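Chromosome segregation protein smc (Pyrococcus furiosus, PDB 3KTA) binds and hydrolyses ATP in an ABC-type head domain, where it also shows adenylate kinase activity, and probably serves chromosome condensation and partitioning. Local coordinates at the interface of chains B and A. Residues are numbered along the deposited sequence; one frame, centred on the assembly and turned at random. Chains: chain A, Chromosome segregation protein smc; chain B, Chromosome segregation protein smc.

Chain B is the N-terminal piece of the protein and chain A the C-terminal piece; together they make one ABC ATPase head. Contacts 1 and 4 run along the same B strand 28-33 inside the shared sheet, with C-alpha centres about 7 Å apart and B:Ala30, A:Val122 and A:Thr124 in common. Contacts 2 and 3, their C-alpha centres about 10 Å apart, share B:Arg159 on helix 156-167; the centre of contact 3 is about 30 Å from that of contact 1. The pieces are joined by a backbone-paired core and a second region where helix 156-167 packs on helix 67-84 (contact 2) and bonds to strand 48-53 (contact 3).

Contact 1: the interface of chains B and A. Residues chain B 28-30; chain A 111, 120-122, 124, 129, 133.
Strand 28-33 of chain B joins the core sheet of the ATPase head by pairing in parallel with strand 119-123 of chain A, B:Phe28, B:Thr29 and B:Ala30 running beside A:Phe120, A:Ile121 and A:Val122. B:Thr29 bonds both ways: its N gives to A:Phe120 O at 2.9 Å, and A:Val122 N gives to B:Thr29 O at 2.9 Å. Next to this ladder the B:Phe28 ring, its CG anti to the backbone N (chi1 175°), lies between A:Ile111 and A:Ala133. A:Ile111 CG2 sits over the centre of one face, 3.7 Å from the centroid, while CA and CB of A:Ala133 cap the opposite face. From a flank, A:Val122 CG2 touches B:Phe28 CE1 at 3.6 Å, and the carbonyl A:Met129 O, from a selenomethionine, lies near the ring tip, 3.5 Å from B:Phe28 CZ. An alanine here would probably open a gap between A:Ile111 and A:Ala133, leaving both without the ring that fills the space between them. Beyond the ring, the methyls of B:Ala30 and A:Ala133 meet. A water links the two chains as well, 2.7 Å from the hydroxyl B:Thr29 OG1 and 2.9 Å from A:Phe120 O.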
# COMPACT_ATOMS: atom_id res chain seq x y z
N PHE B 28 -9.99 5.57 5.79
CA PHE B 28 -8.58 5.92 5.99
C PHE B 28 -8.14 5.61 7.43
O PHE B 28 -8.61 6.23 8.39
CB PHE B 28 -8.44 7.42 5.65
CG PHE B 28 -7.08 8.03 5.90
CD1 PHE B 28 -5.94 7.26 6.05
CD2 PHE B 28 -6.97 9.43 5.95
CE1 PHE B 28 -4.71 7.88 6.27
CE2 PHE B 28 -5.76 10.05 6.17
CZ PHE B 28 -4.63 9.28 6.33
N THR B 29 -7.26 4.62 7.58
CA THR B 29 -6.66 4.31 8.88
C THR B 29 -5.21 4.75 8.86
O THR B 29 -4.48 4.45 7.92
CB THR B 29 -6.71 2.81 9.21
OG1 THR B 29 -8.06 2.34 9.08
CG2 THR B 29 -6.21 2.56 10.63
N ALA B 30 -4.78 5.46 9.89
CA ALA B 30 -3.37 5.79 10.05
C ALA B 30 -2.79 4.89 11.13
O ALA B 30 -3.44 4.65 12.15
CB ALA B 30 -3.19 7.25 10.45
N ILE A 111 -5.74 11.59 -0.27
CA ILE A 111 -6.13 10.33 0.37
C ILE A 111 -7.55 10.41 0.94
O ILE A 111 -8.37 9.52 0.69
CB ILE A 111 -5.12 9.88 1.46
CG1 ILE A 111 -3.83 9.35 0.81
CG2 ILE A 111 -5.73 8.81 2.38
CD1 ILE A 111 -2.61 9.36 1.76
N PHE A 120 -7.76 3.00 2.56
CA PHE A 120 -6.36 3.37 2.68
C PHE A 120 -5.83 3.03 4.05
O PHE A 120 -6.44 3.41 5.06
CB PHE A 120 -6.19 4.88 2.42
CG PHE A 120 -6.36 5.24 0.99
CD1 PHE A 120 -7.62 5.46 0.45
CD2 PHE A 120 -5.25 5.32 0.15
CE1 PHE A 120 -7.77 5.78 -0.89
CE2 PHE A 120 -5.40 5.62 -1.19
CZ PHE A 120 -6.65 5.84 -1.71
N ILE A 121 -4.69 2.34 4.08
CA ILE A 121 -4.01 2.04 5.34
C ILE A 121 -2.63 2.65 5.23
O ILE A 121 -1.85 2.28 4.35
CB ILE A 121 -3.88 0.52 5.57
CG1 ILE A 121 -5.27 -0.12 5.66
CG2 ILE A 121 -3.06 0.22 6.83
CD1 ILE A 121 -5.25 -1.63 5.42
N VAL A 122 -2.33 3.61 6.10
CA VAL A 122 -1.15 4.43 5.92
C VAL A 122 -0.32 4.45 7.20
O VAL A 122 -0.81 4.87 8.24
CB VAL A 122 -1.56 5.89 5.58
CG1 VAL A 122 -0.32 6.78 5.42
CG2 VAL A 122 -2.42 5.95 4.31
N THR A 124 2.64 6.19 9.19
CA THR A 124 3.20 7.54 9.11
C THR A 124 3.68 8.07 10.47
O THR A 124 3.15 7.69 11.51
CB THR A 124 2.18 8.53 8.51
OG1 THR A 124 2.77 9.84 8.40
CG2 THR A 124 0.93 8.63 9.39
N MSE A 129 -0.13 14.22 8.04
CA MSE A 129 -0.68 13.07 7.33
C MSE A 129 -1.83 12.43 8.10
O MSE A 129 -2.83 12.04 7.47
CB MSE A 129 0.40 12.01 7.05
CG MSE A 129 -0.15 10.71 6.41
SE MSE A 129 -0.87 10.95 4.61
CE MSE A 129 0.79 10.63 3.66
N ALA A 133 -7.42 11.25 9.61
CA ALA A 133 -7.71 9.83 9.44
C ALA A 133 -9.05 9.49 10.11
O ALA A 133 -9.44 10.13 11.09
CB ALA A 133 -6.60 9.00 10.04
O HOH W 1 -8.36 1.70 6.47

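Contact 2: the interface of chains B and A. Residues chain B 140, 151, 159, 162-163, 166; chain A 16, 77-78, 81.
A:Phe77 meets B:Phe151 at about a right angle, with B:Phe151 CD1 at the edge of the A:Phe77 ring, in its plane, and 3.8 Å from A:Phe77 CD2. The B:Phe151 ring in turn takes A:Val78 CG2 on one face, offset toward the rim and tight at 3.3 Å from B:Phe151 CE2. At its tip A:Phe77 CZ presses on the aliphatic stem of B:Arg159, 3.6 Å from CG, and the guanidinium stands nearly perpendicular (87°) to the ring. The rotation of that guanidinium is fixed from within chain B: NE and NH2 both give side-on to B:Phe151 O, so the two residues flanking A:Phe77 are tied together. B:Leu162 slides past A:Phe77 in the opposite direction and puts CD2 against CE2. A:Ile81 turns its CG2 branch, anti to the backbone N, toward chain B, where it meets B:Tyr140 CZ at 3.5 Å and B:Ile166 CD1 at 3.7 Å. B:Ile163 and A:Ile16 come tip to tip, CD1 to CD1, 3.9 Å apart. Contact across the chains is therefore apolar and probably helps join the two pieces: helices 150-153 and 156-167 of chain B, with the loop at B:Tyr140, lie against helix 67-84 of chain A, and A:Ile16 adds a touch from helix 4-27.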
# COMPACT_ATOMS: atom_id res chain seq x y z
N TYR B 140 0.32 -2.69 -7.61
CA TYR B 140 0.80 -1.30 -7.57
C TYR B 140 0.22 -0.59 -6.34
O TYR B 140 0.70 0.46 -5.93
CB TYR B 140 0.38 -0.52 -8.82
CG TYR B 140 -1.06 -0.02 -8.74
CD1 TYR B 140 -2.12 -0.88 -9.01
CD2 TYR B 140 -1.35 1.29 -8.38
CE1 TYR B 140 -3.43 -0.44 -8.92
CE2 TYR B 140 -2.66 1.74 -8.29
CZ TYR B 140 -3.70 0.86 -8.56
OH TYR B 140 -5.00 1.28 -8.47
N PHE B 151 7.57 3.55 -9.00
CA PHE B 151 6.82 4.00 -10.16
C PHE B 151 7.64 4.92 -11.06
O PHE B 151 7.37 5.04 -12.25
CB PHE B 151 5.52 4.67 -9.74
CG PHE B 151 4.59 3.74 -9.00
CD1 PHE B 151 3.86 2.78 -9.69
CD2 PHE B 151 4.47 3.82 -7.62
CE1 PHE B 151 3.01 1.92 -9.01
CE2 PHE B 151 3.62 2.96 -6.94
CZ PHE B 151 2.89 2.02 -7.63
N ARG B 159 5.99 0.39 -17.18
CA ARG B 159 4.92 1.33 -16.83
C ARG B 159 3.70 1.16 -17.74
O ARG B 159 2.56 1.19 -17.27
CB ARG B 159 5.44 2.77 -16.83
CG ARG B 159 4.46 3.77 -16.24
CD ARG B 159 5.07 5.17 -16.14
NE ARG B 159 6.25 5.20 -15.29
CZ ARG B 159 7.50 5.38 -15.73
NH1 ARG B 159 7.73 5.55 -17.03
NH2 ARG B 159 8.51 5.40 -14.88
N LEU B 162 1.56 -1.90 -16.77
CA LEU B 162 0.65 -1.62 -15.66
C LEU B 162 -0.68 -1.08 -16.19
O LEU B 162 -1.75 -1.52 -15.76
CB LEU B 162 1.30 -0.64 -14.67
CG LEU B 162 0.48 -0.26 -13.44
CD1 LEU B 162 -0.03 -1.50 -12.72
CD2 LEU B 162 1.32 0.60 -12.50
N ILE B 163 -0.62 -0.16 -17.14
CA ILE B 163 -1.84 0.35 -17.75
C ILE B 163 -2.58 -0.72 -18.57
O ILE B 163 -3.81 -0.79 -18.52
CB ILE B 163 -1.57 1.62 -18.55
CG1 ILE B 163 -0.91 2.66 -17.63
CG2 ILE B 163 -2.85 2.14 -19.20
CD1 ILE B 163 -1.63 2.84 -16.27
N ILE B 166 -4.60 -2.50 -15.95
CA ILE B 166 -5.74 -1.71 -15.48
C ILE B 166 -6.87 -1.67 -16.52
O ILE B 166 -8.05 -1.71 -16.17
CB ILE B 166 -5.30 -0.27 -15.10
CG1 ILE B 166 -4.23 -0.32 -14.00
CG2 ILE B 166 -6.48 0.56 -14.63
CD1 ILE B 166 -4.70 -0.94 -12.68
N ILE A 16 -6.55 7.97 -17.51
CA ILE A 16 -5.44 8.05 -16.56
C ILE A 16 -4.47 9.22 -16.83
O ILE A 16 -4.00 9.87 -15.90
CB ILE A 16 -4.71 6.68 -16.46
CG1 ILE A 16 -5.69 5.66 -15.88
CG2 ILE A 16 -3.48 6.79 -15.58
CD1 ILE A 16 -5.22 4.22 -15.93
N PHE A 77 0.84 9.46 -10.09
CA PHE A 77 0.57 8.32 -10.96
C PHE A 77 -0.34 7.29 -10.29
O PHE A 77 -1.32 6.82 -10.89
CB PHE A 77 1.90 7.69 -11.39
CG PHE A 77 1.76 6.58 -12.37
CD1 PHE A 77 1.27 6.82 -13.65
CD2 PHE A 77 2.13 5.29 -12.03
CE1 PHE A 77 1.14 5.79 -14.56
CE2 PHE A 77 2.01 4.25 -12.95
CZ PHE A 77 1.51 4.51 -14.21
N VAL A 78 -0.04 6.94 -9.05
CA VAL A 78 -0.84 5.96 -8.31
C VAL A 78 -2.28 6.45 -8.20
O VAL A 78 -3.25 5.71 -8.46
CB VAL A 78 -0.28 5.75 -6.89
CG1 VAL A 78 -1.29 4.93 -6.03
CG2 VAL A 78 1.07 5.06 -6.95
N ILE A 81 -4.39 6.36 -11.47
CA ILE A 81 -4.98 5.05 -11.65
C ILE A 81 -6.17 4.87 -10.70
O ILE A 81 -7.23 4.40 -11.10
CB ILE A 81 -3.92 3.95 -11.40
CG1 ILE A 81 -2.78 4.11 -12.40
CG2 ILE A 81 -4.55 2.57 -11.55
CD1 ILE A 81 -1.59 3.17 -12.13

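Contact 3: the interface of chains B and A. Residues chain B 156-157, 159-160; chain A 38, 47-49.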
# COMPACT_ATOMS: atom_id res chain seq x y z
N PRO B 156 9.91 2.59 -18.89
CA PRO B 156 8.70 2.98 -19.62
C PRO B 156 7.89 1.76 -20.04
O PRO B 156 6.66 1.80 -20.01
CB PRO B 156 9.27 3.69 -20.85
CG PRO B 156 10.52 4.34 -20.33
CD PRO B 156 11.10 3.33 -19.37
N LEU B 157 8.56 0.68 -20.41
CA LEU B 157 7.83 -0.51 -20.83
C LEU B 157 7.04 -1.14 -19.68
O LEU B 157 5.87 -1.46 -19.85
CB LEU B 157 8.78 -1.53 -21.47
CG LEU B 157 8.17 -2.66 -22.30
CD1 LEU B 157 7.08 -2.16 -23.24
CD2 LEU B 157 9.27 -3.34 -23.10
N ARG B 159 5.99 0.39 -17.18
CA ARG B 159 4.92 1.33 -16.83
C ARG B 159 3.70 1.16 -17.74
O ARG B 159 2.56 1.19 -17.27
CB ARG B 159 5.44 2.77 -16.83
CG ARG B 159 4.46 3.77 -16.24
CD ARG B 159 5.07 5.17 -16.14
NE ARG B 159 6.25 5.20 -15.29
CZ ARG B 159 7.50 5.38 -15.73
NH1 ARG B 159 7.73 5.55 -17.03
NH2 ARG B 159 8.51 5.40 -14.88
N ARG B 160 3.92 0.92 -19.03
CA ARG B 160 2.78 0.73 -19.91
C ARG B 160 2.04 -0.55 -19.59
O ARG B 160 0.82 -0.62 -19.67
CB ARG B 160 3.19 0.75 -21.38
CG ARG B 160 2.00 0.97 -22.32
CD ARG B 160 2.14 0.13 -23.59
NE ARG B 160 1.88 -1.28 -23.33
CZ ARG B 160 2.73 -2.26 -23.61
NH1 ARG B 160 3.90 -1.99 -24.16
NH2 ARG B 160 2.40 -3.52 -23.35
N GLU A 38 5.30 6.23 -25.84
CA GLU A 38 6.51 6.29 -26.66
C GLU A 38 6.15 6.08 -28.12
O GLU A 38 6.82 6.61 -29.03
CB GLU A 38 7.50 5.22 -26.22
CG GLU A 38 8.19 5.52 -24.90
CD GLU A 38 9.28 4.52 -24.59
OE1 GLU A 38 9.28 3.43 -25.20
OE2 GLU A 38 10.14 4.84 -23.74
N GLY A 47 6.86 2.10 -24.68
CA GLY A 47 6.62 2.29 -23.26
C GLY A 47 5.74 3.49 -22.95
O GLY A 47 5.17 4.12 -23.83
N LEU A 48 5.64 3.81 -21.67
CA LEU A 48 4.86 4.96 -21.24
C LEU A 48 5.77 5.83 -20.38
O LEU A 48 6.26 5.40 -19.33
CB LEU A 48 3.61 4.48 -20.49
CG LEU A 48 2.53 5.49 -20.09
CD1 LEU A 48 1.25 4.77 -19.74
CD2 LEU A 48 2.99 6.35 -18.93
N GLU A 49 6.02 7.05 -20.86
CA GLU A 49 6.98 7.93 -20.19
C GLU A 49 6.27 8.95 -19.33
O GLU A 49 5.11 9.25 -19.55
CB GLU A 49 7.86 8.65 -21.22
CG GLU A 49 9.23 8.01 -21.42
CD GLU A 49 10.21 8.31 -20.29
OE1 GLU A 49 9.78 8.53 -19.13
OE2 GLU A 49 11.43 8.33 -20.56
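Two hydrogen bonds carry the polar side of this contact, and both use the backbone of A:Leu48. Its N gives to B:Pro156 O at 2.8 Å, coming from well above the carbonyl plane (53° out of it). Its own O accepts from the guanidinium nitrogen B:Arg159 NH1 at 2.7 Å, with the donor in the carbonyl plane and the acceptor close to the guanidinium plane. The bend of B:Arg159 at chi3 (-60°) folds the guanidinium back to that carbonyl. Within chain A, A:Gly47 N gives to A:Glu38 OE1 at 2.8 Å from above the carboxylate plane, which probably steadies the loop leading into strand 48-53.

The carboxylate of A:Glu49 lies near, with OE1 4.2 Å from B:Arg159 NH1, so the opposite charges would probably help hold the arginine without touching. A leucine in place of B:Arg159 would probably leave A:Leu48 O without its guanidinium donor and the carboxylate of A:Glu49 without the positive charge beside it.

Apolar packing surrounds these bonds. A:Leu48 crosses B:Arg159 at about a right angle and sets CD2 on the methylene CD at 3.7 Å, while its CB meets B:Arg160 CB. The B:Pro156 ring lies alongside A:Glu49, and its CB is 3.8 Å from A:Gly47 CA.

The site joins the first turn of helix 156-167 of chain B to the start of strand 48-53 of chain A, and probably helps hold the two pieces together as one ATPase head.

Contact 4: the interface of chains B and A. Residues chain B 30-32, 39; chain A 94, 122-125, 137, 139.
Strand 28-33 of chain B runs parallel to and between strands 119-123 and 135-142 of chain A, so its backbone bonds on both flanks: B:Ile31 N gives to A:Val122 O at 2.8 Å and B:Ile31 O takes A:Thr124 N, while B:Ala30 O, B:Val32 N and B:Val32 O pair with A:Ile137 N, A:Ile137 O and A:Val139 N.

The B:Ile31 side chain fills the seam between these two neighbours. Its CG2, anti to the backbone N, reaches the CG2 methyl of A:Val139 at 3.7 Å; CB packs on A:Ile123 CG1 at 3.9 Å, and beside A:Ile137 it points the same way. B:Val32 leans its CG1 on A:Thr124 O at 3.5 Å.

Just beyond the strand is the Walker A motif, or P-loop, whose lysine B:Lys39 belongs to the ATP-binding site. Its chain lies over A:Ile123, with CE 3.6 Å from CG2, and CG rests on A:Val139 CB. Bends at chi3 (-58°) and chi4 (-71°) carry the amine past A:Glu94, the glutamate ending the Walker B motif, leaving B:Lys39 NZ 4.4 Å from A:Glu94 OE1, farther than CE is. A water links the pair, 2.8 Å from B:Lys39 NZ and 2.7 Å from A:Glu94 OE1.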
# COMPACT_ATOMS: atom_id res chain seq x y z
N ALA B 30 -4.78 5.46 9.89
CA ALA B 30 -3.37 5.79 10.05
C ALA B 30 -2.79 4.89 11.13
O ALA B 30 -3.44 4.65 12.15
CB ALA B 30 -3.19 7.25 10.45
N ILE B 31 -1.57 4.42 10.89
CA ILE B 31 -0.84 3.60 11.85
C ILE B 31 0.38 4.40 12.31
O ILE B 31 1.21 4.78 11.49
CB ILE B 31 -0.38 2.29 11.22
CG1 ILE B 31 -1.60 1.48 10.77
CG2 ILE B 31 0.46 1.49 12.21
CD1 ILE B 31 -1.25 0.25 9.94
N VAL B 32 0.45 4.66 13.61
CA VAL B 32 1.54 5.45 14.18
C VAL B 32 2.24 4.67 15.29
O VAL B 32 1.70 3.72 15.82
CB VAL B 32 1.06 6.85 14.73
CG1 VAL B 32 0.39 7.67 13.65
CG2 VAL B 32 0.13 6.68 15.93
N LYS B 39 5.44 -1.42 13.09
CA LYS B 39 4.43 -0.94 12.15
C LYS B 39 4.47 -1.67 10.80
O LYS B 39 3.45 -2.20 10.32
CB LYS B 39 4.56 0.58 11.96
CG LYS B 39 4.42 1.37 13.27
CD LYS B 39 4.55 2.88 13.01
CE LYS B 39 5.88 3.25 12.34
NZ LYS B 39 7.05 3.12 13.25
N GLU A 94 5.07 4.90 5.14
CA GLU A 94 5.94 6.08 5.21
C GLU A 94 6.27 6.67 3.83
O GLU A 94 7.42 6.96 3.50
CB GLU A 94 7.18 5.80 6.08
CG GLU A 94 6.81 5.44 7.49
CD GLU A 94 8.00 5.40 8.43
OE1 GLU A 94 8.08 4.43 9.22
OE2 GLU A 94 8.83 6.34 8.41
N VAL A 122 -2.33 3.61 6.10
CA VAL A 122 -1.15 4.43 5.92
C VAL A 122 -0.32 4.45 7.20
O VAL A 122 -0.81 4.87 8.24
CB VAL A 122 -1.56 5.89 5.58
CG1 VAL A 122 -0.32 6.78 5.42
CG2 VAL A 122 -2.42 5.95 4.31
N ILE A 123 0.92 3.99 7.11
CA ILE A 123 1.85 4.10 8.23
C ILE A 123 2.60 5.41 8.11
O ILE A 123 3.12 5.72 7.04
CB ILE A 123 2.87 2.97 8.20
CG1 ILE A 123 2.17 1.61 8.37
CG2 ILE A 123 3.92 3.20 9.30
CD1 ILE A 123 3.02 0.41 7.96
N THR A 124 2.64 6.19 9.19
CA THR A 124 3.20 7.54 9.11
C THR A 124 3.68 8.07 10.47
O THR A 124 3.15 7.69 11.51
CB THR A 124 2.18 8.53 8.51
OG1 THR A 124 2.77 9.84 8.40
CG2 THR A 124 0.93 8.63 9.39
N LEU A 125 4.70 8.93 10.42
CA LEU A 125 5.20 9.62 11.61
C LEU A 125 4.80 11.10 11.54
O LEU A 125 5.19 11.90 12.41
CB LEU A 125 6.73 9.52 11.69
CG LEU A 125 7.32 8.12 11.87
CD1 LEU A 125 8.81 8.23 12.14
CD2 LEU A 125 6.60 7.38 12.97
N ILE A 137 -4.48 3.71 14.62
CA ILE A 137 -3.95 2.55 15.32
C ILE A 137 -2.59 2.93 15.88
O ILE A 137 -1.75 3.46 15.16
CB ILE A 137 -3.75 1.36 14.35
CG1 ILE A 137 -5.09 0.85 13.84
CG2 ILE A 137 -2.97 0.23 15.00
CD1 ILE A 137 -4.92 -0.18 12.76
N VAL A 139 0.95 1.65 17.56
CA VAL A 139 1.83 0.51 17.76
C VAL A 139 2.92 0.86 18.78
O VAL A 139 3.50 1.95 18.76
CB VAL A 139 2.50 0.08 16.43
CG1 VAL A 139 3.35 -1.16 16.64
CG2 VAL A 139 1.45 -0.18 15.36
O HOH W 2 9.03 4.28 11.72